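Local coordinates for protein methoxy mycolic acid synthase 2 (Mycobacterium tuberculosis, PDB 1TPY) that catalyses methylene transfer from S-adenosyl-L-methionine to a cis double bond of mycolic acids, forming the distal cyclopropane ring important for cell envelope permeability and persistence, at residues Q13-L18 with E198-G203; Q125-V130 with F151-K156; P230-T235 with K271-G276. All coordinates share one frame; numbering follows the deposited sequence.

Contact 1 of 3, residues Q13-L18 with E198-G203; sequences QAHYDL and EIFPGG. With 16A (cetyl-trimethyl-ammonium), chain D; SAH (S-adenosyl-L-homocysteine), chain C.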
loop_
_atom_site.group_PDB
_atom_site.type_symbol
_atom_site.label_atom_id
_atom_site.label_comp_id
_atom_site.label_asym_id
_atom_site.label_seq_id
_atom_site.Cartn_x
_atom_site.Cartn_y
_atom_site.Cartn_z
ATOM N N GLN A 13 1.571 -1.515 -13.450
ATOM C CA GLN A 13 0.851 -0.530 -14.258
ATOM C C GLN A 13 -0.485 -1.061 -14.790
ATOM O O GLN A 13 -1.440 -0.302 -14.946
ATOM C CB GLN A 13 1.732 -0.057 -15.422
ATOM C CG GLN A 13 2.863 0.867 -14.987
ATOM C CD GLN A 13 3.786 1.272 -16.127
ATOM O OE1 GLN A 13 4.665 2.115 -15.952
ATOM N NE2 GLN A 13 3.593 0.667 -17.297
ATOM N N ALA A 14 -0.546 -2.360 -15.064
ATOM C CA ALA A 14 -1.766 -2.989 -15.568
ATOM C C ALA A 14 -2.932 -2.716 -14.625
ATOM O O ALA A 14 -4.093 -2.782 -15.020
ATOM C CB ALA A 14 -1.557 -4.498 -15.723
ATOM N N HIS A 15 -2.621 -2.411 -13.371
ATOM C CA HIS A 15 -3.666 -2.109 -12.404
ATOM C C HIS A 15 -3.828 -0.603 -12.159
ATOM O O HIS A 15 -4.887 -0.036 -12.430
ATOM C CB HIS A 15 -3.380 -2.800 -11.064
ATOM C CG HIS A 15 -4.498 -2.679 -10.074
ATOM N ND1 HIS A 15 -5.488 -3.631 -9.947
ATOM C CD2 HIS A 15 -4.809 -1.694 -9.198
ATOM C CE1 HIS A 15 -6.362 -3.237 -9.038
ATOM N NE2 HIS A 15 -5.974 -2.064 -8.569
ATOM N N TYR A 16 -2.776 0.045 -11.662
ATOM C CA TYR A 16 -2.857 1.466 -11.328
ATOM C C TYR A 16 -2.953 2.474 -12.457
ATOM O O TYR A 16 -3.286 3.635 -12.217
ATOM C CB TYR A 16 -1.703 1.851 -10.397
ATOM C CG TYR A 16 -1.611 0.938 -9.205
ATOM C CD1 TYR A 16 -0.777 -0.178 -9.223
ATOM C CD2 TYR A 16 -2.436 1.127 -8.098
ATOM C CE1 TYR A 16 -0.772 -1.087 -8.173
ATOM C CE2 TYR A 16 -2.440 0.223 -7.044
ATOM C CZ TYR A 16 -1.611 -0.879 -7.088
ATOM O OH TYR A 16 -1.631 -1.779 -6.058
ATOM N N ASP A 17 -2.664 2.061 -13.684
ATOM C CA ASP A 17 -2.764 2.994 -14.798
ATOM C C ASP A 17 -4.056 2.791 -15.584
ATOM O O ASP A 17 -4.235 3.364 -16.657
ATOM C CB ASP A 17 -1.543 2.868 -15.713
ATOM C CG ASP A 17 -0.323 3.589 -15.153
ATOM O OD1 ASP A 17 0.784 3.414 -15.696
ATOM O OD2 ASP A 17 -0.476 4.345 -14.171
ATOM N N LEU A 18 -4.962 1.987 -15.033
ATOM C CA LEU A 18 -6.247 1.724 -15.675
ATOM C C LEU A 18 -6.942 3.038 -16.039
ATOM O O LEU A 18 -7.332 3.252 -17.186
ATOM C CB LEU A 18 -7.154 0.923 -14.734
ATOM C CG LEU A 18 -8.528 0.582 -15.315
ATOM C CD1 LEU A 18 -8.345 -0.332 -16.525
ATOM C CD2 LEU A 18 -9.391 -0.093 -14.264
ATOM N N GLU A 198 -6.353 -11.289 -13.120
ATOM C CA GLU A 198 -7.058 -10.108 -13.613
ATOM C C GLU A 198 -6.934 -8.836 -12.781
ATOM O O GLU A 198 -7.348 -7.768 -13.229
ATOM C CB GLU A 198 -8.551 -10.429 -13.770
ATOM C CG GLU A 198 -8.856 -11.767 -14.435
ATOM C CD GLU A 198 -10.345 -11.974 -14.675
ATOM O OE1 GLU A 198 -10.793 -13.141 -14.689
ATOM O OE2 GLU A 198 -11.064 -10.969 -14.863
ATOM N N ILE A 199 -6.365 -8.934 -11.582
ATOM C CA ILE A 199 -6.270 -7.762 -10.714
ATOM C C ILE A 199 -4.861 -7.307 -10.373
ATOM O O ILE A 199 -4.479 -6.172 -10.665
ATOM C CB ILE A 199 -7.040 -8.006 -9.387
ATOM C CG1 ILE A 199 -8.433 -8.569 -9.691
ATOM C CG2 ILE A 199 -7.149 -6.709 -8.598
ATOM C CD1 ILE A 199 -9.301 -7.656 -10.562
ATOM N N PHE A 200 -4.096 -8.189 -9.739
ATOM C CA PHE A 200 -2.736 -7.873 -9.340
ATOM C C PHE A 200 -1.700 -8.864 -9.842
ATOM O O PHE A 200 -1.148 -9.639 -9.066
ATOM C CB PHE A 200 -2.637 -7.801 -7.816
ATOM C CG PHE A 200 -3.447 -6.697 -7.208
ATOM C CD1 PHE A 200 -4.427 -6.980 -6.258
ATOM C CD2 PHE A 200 -3.229 -5.374 -7.577
ATOM C CE1 PHE A 200 -5.177 -5.956 -5.685
ATOM C CE2 PHE A 200 -3.972 -4.346 -7.007
ATOM C CZ PHE A 200 -4.950 -4.640 -6.059
ATOM N N PRO A 201 -1.426 -8.867 -11.152
ATOM C CA PRO A 201 -0.419 -9.813 -11.637
ATOM C C PRO A 201 0.875 -9.554 -10.861
ATOM O O PRO A 201 1.193 -8.404 -10.548
ATOM C CB PRO A 201 -0.283 -9.443 -13.109
ATOM C CG PRO A 201 -1.658 -8.968 -13.457
ATOM C CD PRO A 201 -2.049 -8.126 -12.261
ATOM N N GLY A 202 1.607 -10.615 -10.540
ATOM C CA GLY A 202 2.849 -10.456 -9.802
ATOM C C GLY A 202 2.625 -10.236 -8.316
ATOM O O GLY A 202 3.577 -10.211 -7.541
ATOM N N GLY A 203 1.364 -10.084 -7.917
ATOM C CA GLY A 203 1.049 -9.859 -6.515
ATOM C C GLY A 203 1.354 -11.077 -5.665
ATOM O O GLY A 203 0.794 -12.151 -5.889
HETATM C C1 16A D . -7.536 -4.473 -1.345
HETATM C C2 16A D . -6.619 -5.553 -1.917
HETATM C C3 16A D . -6.743 -6.849 -1.098
HETATM C C4 16A D . -5.891 -8.014 -1.581
HETATM C C5 16A D . -6.128 -9.227 -0.667
HETATM C C6 16A D . -5.333 -10.493 -1.024
HETATM C C7 16A D . -5.615 -11.192 -2.377
HETATM C C8 16A D . -4.532 -12.144 -2.942
HETATM C C9 16A D . -3.084 -11.605 -3.019
HETATM C C10 16A D . -2.841 -10.406 -3.966
HETATM C C11 16A D . -1.556 -9.582 -3.706
HETATM C C12 16A D . -1.538 -8.179 -4.333
HETATM C C13 16A D . -1.846 -7.084 -3.305
HETATM C C14 16A D . -1.920 -5.707 -3.960
HETATM C C15 16A D . -2.494 -4.737 -2.913
HETATM C C16 16A D . -2.722 -3.375 -3.599
HETATM N N1 16A D . -3.317 -2.117 -2.972
HETATM C C17 16A D . -3.576 -0.954 -3.592
HETATM C C18 16A D . -4.621 -2.433 -2.273
HETATM C C19 16A D . -2.397 -1.655 -1.864
HETATM N N SAH C . 1.011 3.818 -0.787
HETATM C CA SAH C . -0.188 4.263 -1.497
HETATM C CB SAH C . -0.433 3.437 -2.785
HETATM C CG SAH C . -0.560 1.919 -2.651
HETATM S SD SAH C . -0.860 1.085 -4.233
HETATM C C SAH C . -1.418 4.184 -0.592
HETATM O O SAH C . -1.300 3.620 0.511
HETATM O OXT SAH C . -2.490 4.672 -0.998
HETATM C "C5'" SAH C . 0.713 0.233 -4.522
HETATM C "C4'" SAH C . 1.823 1.242 -4.852
HETATM O "O4'" SAH C . 3.151 0.675 -4.748
HETATM C "C3'" SAH C . 1.720 1.820 -6.262
HETATM O "O3'" SAH C . 1.983 3.234 -6.209
HETATM C "C2'" SAH C . 2.783 1.083 -7.024
HETATM O "O2'" SAH C . 3.201 1.810 -8.192
HETATM C "C1'" SAH C . 3.841 0.944 -5.978
HETATM N N9 SAH C . 4.887 -0.125 -6.260
HETATM C C8 SAH C . 4.771 -1.447 -6.546
HETATM N N7 SAH C . 5.874 -2.099 -6.733
HETATM C C5 SAH C . 6.839 -1.103 -6.552
HETATM C C6 SAH C . 8.259 -1.092 -6.605
HETATM N N6 SAH C . 8.977 -2.179 -6.873
HETATM N N1 SAH C . 8.905 0.099 -6.368
HETATM C C2 SAH C . 8.183 1.211 -6.095
HETATM N N3 SAH C . 6.848 1.324 -6.019
HETATM C C4 SAH C . 6.234 0.110 -6.262
#
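The carbonyl oxygen of I199 accepts a hydrogen bond from H15 ND1 at 2.8 Å. It is bent, 138° at the hydrogen, with the donor above the carbonyl plane and the oxygen tilted from the imidazole plane. H15 NE2 is bonded to the hydroxyl of Y33, which binds S-adenosyl-L-methionine, so both nitrogens are satisfied and the ring cannot easily rotate; histidine suits a buried place with polar partners at two points of its rim. With CG anti to the backbone N (chi1 -173°), the imidazole reaches out from helix 9-16 toward F200. CE2 of F200 stands over the centre of one imidazole face, 3.3 Å from H15 CE1, the two rings inclined at 33°.

The phenyl of F200 is shared: C14 of the detergent cetyl-trimethyl-ammonium lies over one face and I199 CG2 over the other. Y16 stands between cofactor and detergent: H15 CD2 lies on one ring face, the ribose of S-adenosyl-L-homocysteine on the opposite one, and ammonium methyl C17 at the edge. Y16 CE2 is 3.3 Å from the sulfur SD, and its hydroxyl bonds to H141. G202 takes the positive phi of the third position in the type II turn F200-G203, which suits glycine, and G203 CA lies against detergent C12. The contact joins the ends of helices 9-16 and 186-199, with helix 256-275 packed against I199 and helix 97-108 against Y16.

Contact 2 of 3, residues Q125-V130 with F151-K156; sequences QFNEPV and FARAHK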
loop_
_atom_site.group_PDB
_atom_site.type_symbol
_atom_site.label_atom_id
_atom_site.label_comp_id
_atom_site.label_asym_id
_atom_site.label_seq_id
_atom_site.Cartn_x
_atom_site.Cartn_y
_atom_site.Cartn_z
ATOM N N GLN A 125 15.652 1.073 -8.103
ATOM C CA GLN A 125 16.375 2.072 -8.882
ATOM C C GLN A 125 16.718 3.301 -8.045
ATOM O O GLN A 125 17.305 4.257 -8.550
ATOM C CB GLN A 125 15.538 2.503 -10.088
ATOM C CG GLN A 125 15.335 1.418 -11.137
ATOM C CD GLN A 125 14.270 1.788 -12.155
ATOM O OE1 GLN A 125 14.403 1.490 -13.340
ATOM N NE2 GLN A 125 13.201 2.426 -11.695
ATOM N N PHE A 126 16.358 3.267 -6.768
ATOM C CA PHE A 126 16.613 4.388 -5.869
ATOM C C PHE A 126 17.745 4.069 -4.887
ATOM O O PHE A 126 17.732 3.021 -4.241
ATOM C CB PHE A 126 15.336 4.706 -5.094
ATOM C CG PHE A 126 15.342 6.052 -4.446
ATOM C CD1 PHE A 126 15.133 7.200 -5.201
ATOM C CD2 PHE A 126 15.560 6.176 -3.077
ATOM C CE1 PHE A 126 15.136 8.458 -4.600
ATOM C CE2 PHE A 126 15.570 7.422 -2.468
ATOM C CZ PHE A 126 15.356 8.567 -3.232
ATOM N N ASN A 127 18.717 4.974 -4.775
ATOM C CA ASN A 127 19.856 4.773 -3.879
ATOM C C ASN A 127 20.237 6.016 -3.084
ATOM O O ASN A 127 21.316 6.073 -2.499
ATOM C CB ASN A 127 21.084 4.306 -4.671
ATOM C CG ASN A 127 20.878 2.953 -5.315
ATOM O OD1 ASN A 127 20.391 2.849 -6.444
ATOM N ND2 ASN A 127 21.231 1.904 -4.593
ATOM N N GLU A 128 19.352 7.006 -3.066
ATOM C CA GLU A 128 19.607 8.250 -2.347
ATOM C C GLU A 128 19.439 8.113 -0.837
ATOM O O GLU A 128 18.596 7.364 -0.362
ATOM C CB GLU A 128 18.658 9.344 -2.830
ATOM C CG GLU A 128 18.836 9.770 -4.273
ATOM C CD GLU A 128 17.917 10.918 -4.626
ATOM O OE1 GLU A 128 17.376 11.536 -3.686
ATOM O OE2 GLU A 128 17.746 11.210 -5.827
ATOM N N PRO A 129 20.257 8.839 -0.062
ATOM C CA PRO A 129 20.125 8.746 1.391
ATOM C C PRO A 129 18.833 9.440 1.809
ATOM O O PRO A 129 18.495 10.492 1.277
ATOM C CB PRO A 129 21.362 9.490 1.903
ATOM C CG PRO A 129 22.353 9.336 0.785
ATOM C CD PRO A 129 21.493 9.549 -0.436
ATOM N N VAL A 130 18.101 8.840 2.743
ATOM C CA VAL A 130 16.863 9.439 3.232
ATOM C C VAL A 130 16.807 9.241 4.744
ATOM O O VAL A 130 17.512 8.390 5.287
ATOM C CB VAL A 130 15.624 8.805 2.570
ATOM C CG1 VAL A 130 15.717 8.957 1.050
ATOM C CG2 VAL A 130 15.511 7.336 2.969
ATOM N N PHE A 151 14.841 -4.920 1.701
ATOM C CA PHE A 151 15.283 -4.524 3.030
ATOM C C PHE A 151 16.737 -4.066 3.043
ATOM O O PHE A 151 17.084 -3.120 3.744
ATOM C CB PHE A 151 15.079 -5.671 4.026
ATOM C CG PHE A 151 13.633 -5.953 4.327
ATOM C CD1 PHE A 151 13.052 -7.166 3.962
ATOM C CD2 PHE A 151 12.845 -5.000 4.965
ATOM C CE1 PHE A 151 11.710 -7.421 4.229
ATOM C CE2 PHE A 151 11.502 -5.248 5.233
ATOM C CZ PHE A 151 10.934 -6.460 4.865
ATOM N N ALA A 152 17.585 -4.722 2.260
ATOM C CA ALA A 152 18.994 -4.339 2.208
ATOM C C ALA A 152 19.097 -2.885 1.736
ATOM O O ALA A 152 19.861 -2.093 2.294
ATOM C CB ALA A 152 19.767 -5.269 1.264
ATOM N N ARG A 153 18.313 -2.535 0.718
ATOM C CA ARG A 153 18.318 -1.176 0.177
ATOM C C ARG A 153 17.786 -0.158 1.186
ATOM O O ARG A 153 18.363 0.915 1.374
ATOM C CB ARG A 153 17.468 -1.107 -1.094
ATOM C CG ARG A 153 17.542 0.240 -1.794
ATOM C CD ARG A 153 18.972 0.545 -2.214
ATOM N NE ARG A 153 19.471 -0.451 -3.154
ATOM C CZ ARG A 153 19.117 -0.514 -4.432
ATOM N NH1 ARG A 153 18.263 0.366 -4.936
ATOM N NH2 ARG A 153 19.599 -1.473 -5.204
ATOM N N ALA A 154 16.666 -0.496 1.820
ATOM C CA ALA A 154 16.057 0.378 2.814
ATOM C C ALA A 154 17.051 0.611 3.936
ATOM O O ALA A 154 17.192 1.725 4.433
ATOM C CB ALA A 154 14.791 -0.263 3.367
ATOM N N HIS A 155 17.746 -0.454 4.318
ATOM C CA HIS A 155 18.736 -0.406 5.388
ATOM C C HIS A 155 19.930 0.428 4.926
ATOM O O HIS A 155 20.514 1.191 5.696
ATOM C CB HIS A 155 19.169 -1.840 5.733
ATOM C CG HIS A 155 19.955 -1.958 7.004
ATOM N ND1 HIS A 155 21.282 -1.599 7.098
ATOM C CD2 HIS A 155 19.596 -2.399 8.232
ATOM C CE1 HIS A 155 21.707 -1.813 8.331
ATOM N NE2 HIS A 155 20.704 -2.298 9.038
ATOM N N LYS A 156 20.274 0.286 3.652
ATOM C CA LYS A 156 21.392 1.015 3.080
ATOM C C LYS A 156 21.154 2.525 3.036
ATOM O O LYS A 156 22.028 3.303 3.422
ATOM C CB LYS A 156 21.674 0.507 1.660
ATOM C CG LYS A 156 22.924 1.088 1.011
ATOM C CD LYS A 156 24.174 0.667 1.779
ATOM C CE LYS A 156 25.456 1.014 1.032
ATOM N NZ LYS A 156 26.673 0.501 1.741
#
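N127 and R153 bring the two backbones closest, with their CA atoms 7.4 Å apart, where an irregular loop passes beside a helix of the Rossmann-like methyltransferase fold. The loop 125-130 leads from strand 116-120 into strand 132-136. Residues 151-156 belong to helix 147-157, the longer helix in the beta-alpha-beta crossover from strand 132-136 to its parallel neighbour 163-171. A backbone hydrogen bond between V130 and I157 ties the end of the loop to the end of that helix.

One long side chain spans most of the gap. R153 points from the helix toward the loop and folds at chi2 and chi3, both 61°, which brings NH1 to the carbonyl oxygen of F126 at 2.8 Å. This bond is bent, 141° at the hydrogen, and the donor stands above the carbonyl plane. NH1 also donates to E124 O, so a single nitrogen grips two loop carbonyls; arginine has both the length and the donors for this, and its chain rests on W123, a cofactor-binding residue. The ring of F126 leads away into the apolar layer of V91, L93 and L69, as suits a buried phenylalanine. N127, a polar residue suited to the solvent-exposed loop, lays its amide across the guanidinium, the planes 34° apart. Two donors meet there without a hydrogen bond: ND2 sits over the centre of one guanidinium face, 3.2 Å from R153 CZ.

Contact 3 of 3, residues P230-T235 with K271-G276; sequences PHYART and KLFRVG. With 16A (cetyl-trimethyl-ammonium), chain D; CO3 (carbonate ion), chain B.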
loop_
_atom_site.group_PDB
_atom_site.type_symbol
_atom_site.label_atom_id
_atom_site.label_comp_id
_atom_site.label_asym_id
_atom_site.label_seq_id
_atom_site.Cartn_x
_atom_site.Cartn_y
_atom_site.Cartn_z
ATOM N N PRO A 230 -9.548 -6.169 10.914
ATOM C CA PRO A 230 -10.973 -5.818 10.904
ATOM C C PRO A 230 -11.288 -4.560 10.102
ATOM O O PRO A 230 -12.400 -4.388 9.603
ATOM C CB PRO A 230 -11.293 -5.661 12.389
ATOM C CG PRO A 230 -10.009 -5.143 12.945
ATOM C CD PRO A 230 -8.998 -6.044 12.275
ATOM N N HIS A 231 -10.298 -3.686 9.979
ATOM C CA HIS A 231 -10.462 -2.439 9.246
ATOM C C HIS A 231 -10.470 -2.614 7.730
ATOM O O HIS A 231 -11.080 -1.819 7.021
ATOM C CB HIS A 231 -9.349 -1.470 9.640
ATOM C CG HIS A 231 -9.385 -1.071 11.082
ATOM N ND1 HIS A 231 -10.201 -0.065 11.553
ATOM C CD2 HIS A 231 -8.729 -1.559 12.161
ATOM C CE1 HIS A 231 -10.045 0.052 12.860
ATOM N NE2 HIS A 231 -9.158 -0.844 13.253
ATOM N N TYR A 232 -9.805 -3.648 7.226
ATOM C CA TYR A 232 -9.761 -3.837 5.783
ATOM C C TYR A 232 -11.079 -4.320 5.192
ATOM O O TYR A 232 -11.468 -3.885 4.108
ATOM C CB TYR A 232 -8.634 -4.794 5.379
ATOM C CG TYR A 232 -7.849 -4.276 4.196
ATOM C CD1 TYR A 232 -8.458 -3.464 3.244
ATOM C CD2 TYR A 232 -6.495 -4.560 4.048
ATOM C CE1 TYR A 232 -7.746 -2.937 2.181
ATOM C CE2 TYR A 232 -5.768 -4.037 2.978
ATOM C CZ TYR A 232 -6.405 -3.222 2.054
ATOM O OH TYR A 232 -5.702 -2.670 1.010
ATOM N N ALA A 233 -11.770 -5.212 5.897
ATOM C CA ALA A 233 -13.047 -5.712 5.409
ATOM C C ALA A 233 -13.968 -4.518 5.210
ATOM O O ALA A 233 -14.624 -4.378 4.171
ATOM C CB ALA A 233 -13.650 -6.688 6.412
ATOM N N ARG A 234 -13.997 -3.644 6.210
ATOM C CA ARG A 234 -14.829 -2.451 6.150
ATOM C C ARG A 234 -14.345 -1.498 5.061
ATOM O O ARG A 234 -15.156 -0.913 4.332
ATOM C CB ARG A 234 -14.825 -1.730 7.494
ATOM C CG ARG A 234 -15.778 -0.565 7.511
ATOM C CD ARG A 234 -15.887 0.054 8.880
ATOM N NE ARG A 234 -16.779 1.203 8.834
ATOM C CZ ARG A 234 -16.969 2.039 9.848
ATOM N NH1 ARG A 234 -16.329 1.850 10.995
ATOM N NH2 ARG A 234 -17.784 3.076 9.706
ATOM N N THR A 235 -13.029 -1.326 4.956
ATOM C CA THR A 235 -12.484 -0.446 3.932
ATOM C C THR A 235 -12.950 -0.988 2.586
ATOM O O THR A 235 -13.445 -0.250 1.743
ATOM C CB THR A 235 -10.940 -0.421 3.955
ATOM O OG1 THR A 235 -10.486 0.116 5.203
ATOM C CG2 THR A 235 -10.401 0.441 2.808
ATOM N N LYS A 271 -14.292 -10.558 1.873
ATOM C CA LYS A 271 -14.592 -11.839 2.510
ATOM C C LYS A 271 -13.304 -12.432 3.087
ATOM O O LYS A 271 -13.293 -12.964 4.203
ATOM C CB LYS A 271 -15.221 -12.817 1.504
ATOM C CG LYS A 271 -15.470 -14.204 2.087
ATOM C CD LYS A 271 -16.117 -15.146 1.084
ATOM C CE LYS A 271 -16.196 -16.560 1.643
ATOM N NZ LYS A 271 -17.053 -17.460 0.810
ATOM N N LEU A 272 -12.217 -12.335 2.332
ATOM C CA LEU A 272 -10.940 -12.856 2.804
ATOM C C LEU A 272 -10.580 -12.308 4.187
ATOM O O LEU A 272 -10.235 -13.075 5.088
ATOM C CB LEU A 272 -9.824 -12.538 1.805
ATOM C CG LEU A 272 -9.957 -13.239 0.447
ATOM C CD1 LEU A 272 -8.729 -12.945 -0.392
ATOM C CD2 LEU A 272 -10.121 -14.754 0.651
ATOM N N PHE A 273 -10.667 -10.992 4.362
ATOM C CA PHE A 273 -10.336 -10.389 5.654
ATOM C C PHE A 273 -11.404 -10.686 6.701
ATOM O O PHE A 273 -11.097 -10.897 7.874
ATOM C CB PHE A 273 -10.163 -8.866 5.530
ATOM C CG PHE A 273 -8.952 -8.453 4.748
ATOM C CD1 PHE A 273 -9.034 -8.226 3.379
ATOM C CD2 PHE A 273 -7.715 -8.333 5.375
ATOM C CE1 PHE A 273 -7.902 -7.891 2.644
ATOM C CE2 PHE A 273 -6.581 -8.000 4.651
ATOM C CZ PHE A 273 -6.675 -7.779 3.280
ATOM N N ARG A 274 -12.661 -10.693 6.273
ATOM C CA ARG A 274 -13.767 -10.954 7.183
ATOM C C ARG A 274 -13.632 -12.354 7.772
ATOM O O ARG A 274 -13.765 -12.544 8.981
ATOM C CB ARG A 274 -15.099 -10.822 6.441
ATOM C CG ARG A 274 -16.311 -10.831 7.347
ATOM C CD ARG A 274 -17.596 -10.747 6.550
ATOM N NE ARG A 274 -17.650 -9.539 5.741
ATOM C CZ ARG A 274 -17.787 -9.530 4.417
ATOM N NH1 ARG A 274 -17.827 -8.372 3.770
ATOM N NH2 ARG A 274 -17.879 -10.672 3.741
ATOM N N VAL A 275 -13.370 -13.332 6.909
ATOM C CA VAL A 275 -13.198 -14.713 7.345
ATOM C C VAL A 275 -11.896 -14.827 8.131
ATOM O O VAL A 275 -11.831 -15.511 9.148
ATOM C CB VAL A 275 -13.130 -15.678 6.140
ATOM C CG1 VAL A 275 -12.856 -17.103 6.622
ATOM C CG2 VAL A 275 -14.441 -15.618 5.353
ATOM N N GLY A 276 -10.861 -14.148 7.646
ATOM C CA GLY A 276 -9.576 -14.179 8.316
ATOM C C GLY A 276 -8.467 -14.856 7.530
ATOM O O GLY A 276 -7.397 -15.116 8.077
HETATM C C1 16A D . -7.536 -4.473 -1.345
HETATM C C2 16A D . -6.619 -5.553 -1.917
HETATM C C3 16A D . -6.743 -6.849 -1.098
HETATM C C4 16A D . -5.891 -8.014 -1.581
HETATM C C5 16A D . -6.128 -9.227 -0.667
HETATM C C6 16A D . -5.333 -10.493 -1.024
HETATM C C7 16A D . -5.615 -11.192 -2.377
HETATM C C8 16A D . -4.532 -12.144 -2.942
HETATM C C9 16A D . -3.084 -11.605 -3.019
HETATM C C10 16A D . -2.841 -10.406 -3.966
HETATM C C11 16A D . -1.556 -9.582 -3.706
HETATM C C12 16A D . -1.538 -8.179 -4.333
HETATM C C13 16A D . -1.846 -7.084 -3.305
HETATM C C14 16A D . -1.920 -5.707 -3.960
HETATM C C15 16A D . -2.494 -4.737 -2.913
HETATM C C16 16A D . -2.722 -3.375 -3.599
HETATM N N1 16A D . -3.317 -2.117 -2.972
HETATM C C17 16A D . -3.576 -0.954 -3.592
HETATM C C18 16A D . -4.621 -2.433 -2.273
HETATM C C19 16A D . -2.397 -1.655 -1.864
HETATM C C CO3 B . -2.497 -2.656 2.125
HETATM O O1 CO3 B . -3.364 -1.910 3.083
HETATM O O2 CO3 B . -2.982 -3.023 0.920
HETATM O O3 CO3 B . -1.224 -2.972 2.467
#
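Y232 runs from the ring of F273 to a bound carbonate. Its CB lies over the face of the F273 ring in a CH-pi contact, 3.7 Å from the centroid and 13° off the normal. A first torsion of -135°, away from the staggered values, leaves the phenol inclined obliquely to that ring: CG passes close to F273 CZ and CE1, and CD2 comes to 3.3 Å from F273 CZ. Farther out the two edges part company. CE1 meets the end of the cetyl chain, 3.9 Å from C1 of the detergent, while CE2 approaches carbonate O1 at 3.2 Å. At the tip, OH donates a hydrogen bond of 2.7 Å to carbonate O2, which lies at the ring edge and in its plane. Tyrosine fits here by joining an apolar flank to a polar end; F273, wholly apolar, supplies the face and extends CE1 toward the detergent tail.

The backbones can come this near because A233 is small. Helices 230-235 and 271-275 run roughly antiparallel, at 148°, with their axes 8.0 Å apart, and A233 CB meets F273 CB at 4.2 Å. On the exposed side R274 forms its salt bridge with D237, one turn further along helix 229-245. Y232 and F273 thus line the detergent-filled pocket, probably the acyl site, near C269, probably a catalytic residue. Y232 alone of the pair reaches the carbonate, probably from the crystallisation liquor and also bonded by H167 and C35 N; its place is consistent with the bicarbonate site of cyclopropane synthases.

How the contacts relate
Contacts 1 and 3 are two walls of one pocket. Their centres are 21 Å apart and their nearest atoms about 7 Å, yet both touch the same detergent molecule, which curls between them and probably mimics the lipid substrate. Contact 1 also borders the cofactor, so it probably sits where methyl donor and acyl chain meet, whereas contact 3 gives the carbonate one of its bonds, from Y232. Contact 2 belongs to the far side of the Rossmann-like core, its centre 25 Å from that of contact 1 and 33 Å from that of contact 3. It touches none of the bound groups, although W123 beside R153 binds S-adenosyl-L-methionine. In sequence, contact 2 falls between the two halves of contact 1, and contact 3 follows both.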